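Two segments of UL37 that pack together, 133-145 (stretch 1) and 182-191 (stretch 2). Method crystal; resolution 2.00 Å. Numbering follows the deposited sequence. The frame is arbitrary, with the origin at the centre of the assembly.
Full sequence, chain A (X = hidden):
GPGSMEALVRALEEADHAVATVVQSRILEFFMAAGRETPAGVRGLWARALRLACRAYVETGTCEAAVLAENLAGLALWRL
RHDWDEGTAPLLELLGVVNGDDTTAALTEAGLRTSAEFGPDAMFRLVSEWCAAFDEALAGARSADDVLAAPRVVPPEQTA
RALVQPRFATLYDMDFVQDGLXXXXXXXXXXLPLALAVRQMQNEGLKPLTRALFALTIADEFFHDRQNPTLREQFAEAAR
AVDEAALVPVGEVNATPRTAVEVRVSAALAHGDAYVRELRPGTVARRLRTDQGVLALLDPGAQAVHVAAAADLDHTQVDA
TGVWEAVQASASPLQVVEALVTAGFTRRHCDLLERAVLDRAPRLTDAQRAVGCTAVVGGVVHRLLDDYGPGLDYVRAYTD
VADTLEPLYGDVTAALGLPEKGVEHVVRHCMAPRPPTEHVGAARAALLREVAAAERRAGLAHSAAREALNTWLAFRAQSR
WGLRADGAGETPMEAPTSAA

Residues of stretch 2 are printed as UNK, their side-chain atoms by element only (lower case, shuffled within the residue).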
# COMPACT_ATOMS: atom_id res chain seq x y z
N ALA A 133 -5.25 -15.22 7.47
CA ALA A 133 -4.39 -14.75 6.39
C ALA A 133 -3.81 -13.38 6.72
O ALA A 133 -2.64 -13.09 6.44
CB ALA A 133 -5.16 -14.69 5.08
N PHE A 134 -4.64 -12.52 7.30
CA PHE A 134 -4.19 -11.18 7.68
C PHE A 134 -3.01 -11.33 8.62
O PHE A 134 -1.95 -10.77 8.38
CB PHE A 134 -5.33 -10.40 8.33
CG PHE A 134 -4.92 -9.06 8.88
CD1 PHE A 134 -4.47 -8.94 10.18
CD2 PHE A 134 -5.00 -7.91 8.09
CE1 PHE A 134 -4.09 -7.70 10.69
CE2 PHE A 134 -4.63 -6.68 8.58
CZ PHE A 134 -4.18 -6.57 9.89
N ASP A 135 -3.19 -12.12 9.68
CA ASP A 135 -2.12 -12.33 10.65
C ASP A 135 -0.85 -12.89 10.01
O ASP A 135 0.25 -12.45 10.34
CB ASP A 135 -2.59 -13.25 11.80
CG ASP A 135 -3.49 -12.53 12.79
OD1 ASP A 135 -3.37 -11.29 12.95
OD2 ASP A 135 -4.33 -13.21 13.42
N GLU A 136 -1.00 -13.84 9.10
CA GLU A 136 0.16 -14.37 8.40
C GLU A 136 0.87 -13.29 7.59
O GLU A 136 2.10 -13.24 7.56
CB GLU A 136 -0.23 -15.55 7.51
CG GLU A 136 0.91 -16.53 7.25
CD GLU A 136 0.44 -17.81 6.59
OE1 GLU A 136 -0.70 -18.23 6.87
OE2 GLU A 136 1.20 -18.39 5.77
N ALA A 137 0.11 -12.43 6.92
CA ALA A 137 0.70 -11.36 6.11
C ALA A 137 1.55 -10.39 6.93
O ALA A 137 2.50 -9.81 6.41
CB ALA A 137 -0.40 -10.59 5.36
N LEU A 138 1.20 -10.20 8.20
CA LEU A 138 1.91 -9.24 9.05
C LEU A 138 3.05 -9.86 9.85
O LEU A 138 3.73 -9.18 10.60
CB LEU A 138 0.95 -8.57 10.03
CG LEU A 138 -0.03 -7.56 9.45
CD1 LEU A 138 -1.01 -7.16 10.52
CD2 LEU A 138 0.71 -6.34 8.92
N ALA A 139 3.24 -11.17 9.71
CA ALA A 139 4.25 -11.86 10.50
C ALA A 139 5.63 -11.82 9.83
O ALA A 139 6.52 -12.57 10.22
CB ALA A 139 3.82 -13.30 10.79
N GLY A 140 5.79 -10.94 8.84
CA GLY A 140 7.08 -10.67 8.23
C GLY A 140 7.89 -9.65 9.03
O GLY A 140 7.53 -9.33 10.17
N ALA A 141 8.99 -9.15 8.46
CA ALA A 141 9.86 -8.23 9.19
C ALA A 141 9.06 -7.10 9.84
O ALA A 141 8.08 -6.61 9.27
CB ALA A 141 10.94 -7.68 8.28
N ARG A 142 9.45 -6.72 11.04
CA ARG A 142 8.68 -5.77 11.82
C ARG A 142 9.44 -4.46 11.89
O ARG A 142 8.85 -3.38 11.95
CB ARG A 142 8.43 -6.32 13.24
CG ARG A 142 8.04 -5.27 14.29
CD ARG A 142 7.84 -5.92 15.66
NE ARG A 142 6.68 -6.82 15.68
CZ ARG A 142 6.36 -7.63 16.69
NH1 ARG A 142 7.11 -7.68 17.78
NH2 ARG A 142 5.28 -8.40 16.60
N SER A 143 10.77 -4.57 11.86
CA SER A 143 11.64 -3.44 12.11
C SER A 143 12.74 -3.34 11.08
O SER A 143 13.10 -4.32 10.44
CB SER A 143 12.28 -3.58 13.49
OG SER A 143 13.00 -4.79 13.58
N ALA A 144 13.30 -2.14 10.94
CA ALA A 144 14.45 -1.95 10.08
C ALA A 144 15.58 -2.88 10.54
O ALA A 144 16.29 -3.46 9.72
CB ALA A 144 14.89 -0.50 10.12
N ASP A 145 15.73 -3.03 11.86
CA ASP A 145 16.74 -3.92 12.44
C ASP A 145 16.56 -5.35 11.92
O ASP A 145 17.53 -6.01 11.56
CB ASP A 145 16.67 -3.92 13.98
CG ASP A 145 17.14 -2.61 14.60
OD1 ASP A 145 17.84 -1.83 13.93
OD2 ASP A 145 16.82 -2.35 15.79
N UNK A 182 -5.12 -1.51 3.37
CA UNK A 182 -4.37 -0.28 3.66
C UNK A 182 -3.36 -0.48 4.78
O UNK A 182 -2.21 -0.03 4.68
c UNK A 182 -5.33 0.84 4.03
n UNK A 182 -4.41 6.17 6.57
c UNK A 182 -5.70 3.16 4.89
n UNK A 182 -5.23 4.13 5.88
c UNK A 182 -4.81 5.36 5.60
c UNK A 182 -4.65 2.13 4.51
n UNK A 182 -4.78 5.78 4.33
N UNK A 183 -3.78 -1.16 5.83
CA UNK A 183 -2.93 -1.41 6.98
C UNK A 183 -1.76 -2.30 6.63
O UNK A 183 -0.63 -2.06 7.07
c UNK A 183 -3.02 -1.13 10.35
c UNK A 183 -1.63 -2.37 11.84
c UNK A 183 -3.75 -2.07 8.11
c UNK A 183 -2.26 -3.32 9.73
c UNK A 183 -3.00 -2.18 9.42
c UNK A 183 -1.57 -3.42 10.94
c UNK A 183 -2.35 -1.23 11.55
o UNK A 183 -0.95 -2.46 13.04
N UNK A 184 -2.02 -3.36 5.86
CA UNK A 184 -0.96 -4.29 5.51
C UNK A 184 0.11 -3.62 4.66
O UNK A 184 1.30 -3.81 4.89
c UNK A 184 -2.38 -6.35 5.66
c UNK A 184 -0.38 -6.35 4.18
c UNK A 184 -1.51 -5.51 4.73
N UNK A 185 -0.34 -2.84 3.68
CA UNK A 185 0.55 -2.12 2.76
C UNK A 185 1.43 -1.16 3.56
O UNK A 185 2.66 -1.17 3.45
c UNK A 185 -0.27 -1.37 1.74
N UNK A 186 0.80 -0.34 4.39
CA UNK A 186 1.52 0.64 5.20
C UNK A 186 2.59 0.00 6.11
O UNK A 186 3.59 0.64 6.43
o UNK A 186 -1.02 2.29 8.24
c UNK A 186 0.53 1.47 6.01
n UNK A 186 0.41 3.99 8.69
c UNK A 186 0.08 2.85 8.08
c UNK A 186 1.13 2.25 7.15
N UNK A 187 2.39 -1.26 6.49
CA UNK A 187 3.30 -1.93 7.41
C UNK A 187 4.30 -2.91 6.79
O UNK A 187 5.08 -3.54 7.51
n UNK A 187 0.67 -1.00 9.25
c UNK A 187 0.43 -0.11 10.20
c UNK A 187 2.50 -2.59 8.56
c UNK A 187 1.89 -1.60 9.49
c UNK A 187 2.38 -1.02 10.61
n UNK A 187 1.44 -0.11 11.04
N UNK A 188 4.29 -3.03 5.47
CA UNK A 188 5.18 -3.98 4.80
C UNK A 188 6.01 -3.39 3.64
O UNK A 188 7.19 -3.71 3.50
c UNK A 188 4.38 -5.20 4.28
c UNK A 188 3.72 -5.94 5.44
o UNK A 188 3.36 -4.73 3.39
N UNK A 189 5.39 -2.55 2.81
CA UNK A 189 6.04 -2.05 1.59
C UNK A 189 7.36 -1.28 1.80
O UNK A 189 8.28 -1.36 0.97
c UNK A 189 5.08 -1.16 0.80
n UNK A 189 2.83 -1.40 -0.07
o UNK A 189 4.29 -3.05 -0.41
c UNK A 189 4.03 -1.95 0.05
N UNK A 190 7.43 -0.53 2.89
CA UNK A 190 8.56 0.33 3.18
C UNK A 190 9.87 -0.45 3.20
O UNK A 190 10.94 0.10 2.94
c UNK A 190 9.70 -2.06 8.20
c UNK A 190 11.58 -0.87 7.27
c UNK A 190 7.19 -0.57 6.09
n UNK A 190 7.53 -1.44 7.10
c UNK A 190 8.89 -1.38 7.29
c UNK A 190 8.35 1.04 4.52
c UNK A 190 11.04 -1.80 8.17
c UNK A 190 9.40 -0.44 6.38
c UNK A 190 10.78 -0.18 6.37
c UNK A 190 8.29 0.07 5.62
N UNK A 191 9.79 -1.75 3.49
CA UNK A 191 10.98 -2.57 3.71
C UNK A 191 11.72 -2.94 2.43
O UNK A 191 12.91 -3.28 2.48
c UNK A 191 10.61 -3.82 4.49

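Position 182 carries four carbons and three nitrogens: three carbons, a nitrogen, then a carbon bearing two more nitrogens. That guanidinium pattern is Arg 182. Its side chain is out of reach of stretch 1, so it takes no part in the contact.

Position 183 has one carbon leading to a six-carbon ring with a single oxygen, the phenol of Tyr 183. Its CA-to-CB bond points toward stretch 1. CD2 lies 3.8 Å from CZ of Phe 134, at the edge of the phenylalanine ring, while CE2 lies 3.8 Å from CD1 of Leu 138, which sits near the plane of the tyrosine ring.

At position 184 three carbons, one carrying the other two, define Val 184. CG2 is 3.7 Å from CE2 of Phe 134, and CG1 is 4.4 Å from CB of Ala 137.

Position 185 has a single carbon and is Ala 185; its CB points away from stretch 1. Position 186 has three carbons, the third bearing one oxygen and one nitrogen. Such a terminus fits an amide, and the residue is Gln 186, whose side chain is out of reach of stretch 1.

Position 187 shows one carbon and a five-membered ring of three carbons and two nitrogens, an imidazole: His 187. CB approaches CD2 of Leu 138 at 4.2 Å, while ND1 donates to O of Tyr 183 at 2.8 Å (angle 160°), tying the ring back to the backbone four residues earlier.

Position 188 has one carbon bearing an oxygen and a carbon, hence Thr 188. OG1 donates to O of Val 184 at 2.7 Å, and CG2 lies 4.2 Å from O of Ala 137.

Position 189, with two carbons, the second carrying oxygen and nitrogen, is Asn 189, also out of reach of stretch 1. Position 190 has one carbon and fused five- and six-membered rings of eight carbons and one nitrogen, the indole of Trp 190. CH2 lies 3.6 Å from N of Ala 144 and 3.7 Å from C of Ser 143, both at the ring edge. Position 191 has one carbon: Ala 191, which closes a type I turn begun at Thr 188.

The helices run nearly parallel (13°), with axes 10.9 Å apart, a spacing bridged by side chains such as Phe 134 and Val 184. No hydrogen bond crosses; apolar packing around Phe 134 and Leu 138 joins one end of the contact, and the indole edge meets the backbone at Ser 143 and Ala 144. Together they bury 415 Å², summed over both sides.

Stretch 2, residues 182-191: RYVAQHTNWA
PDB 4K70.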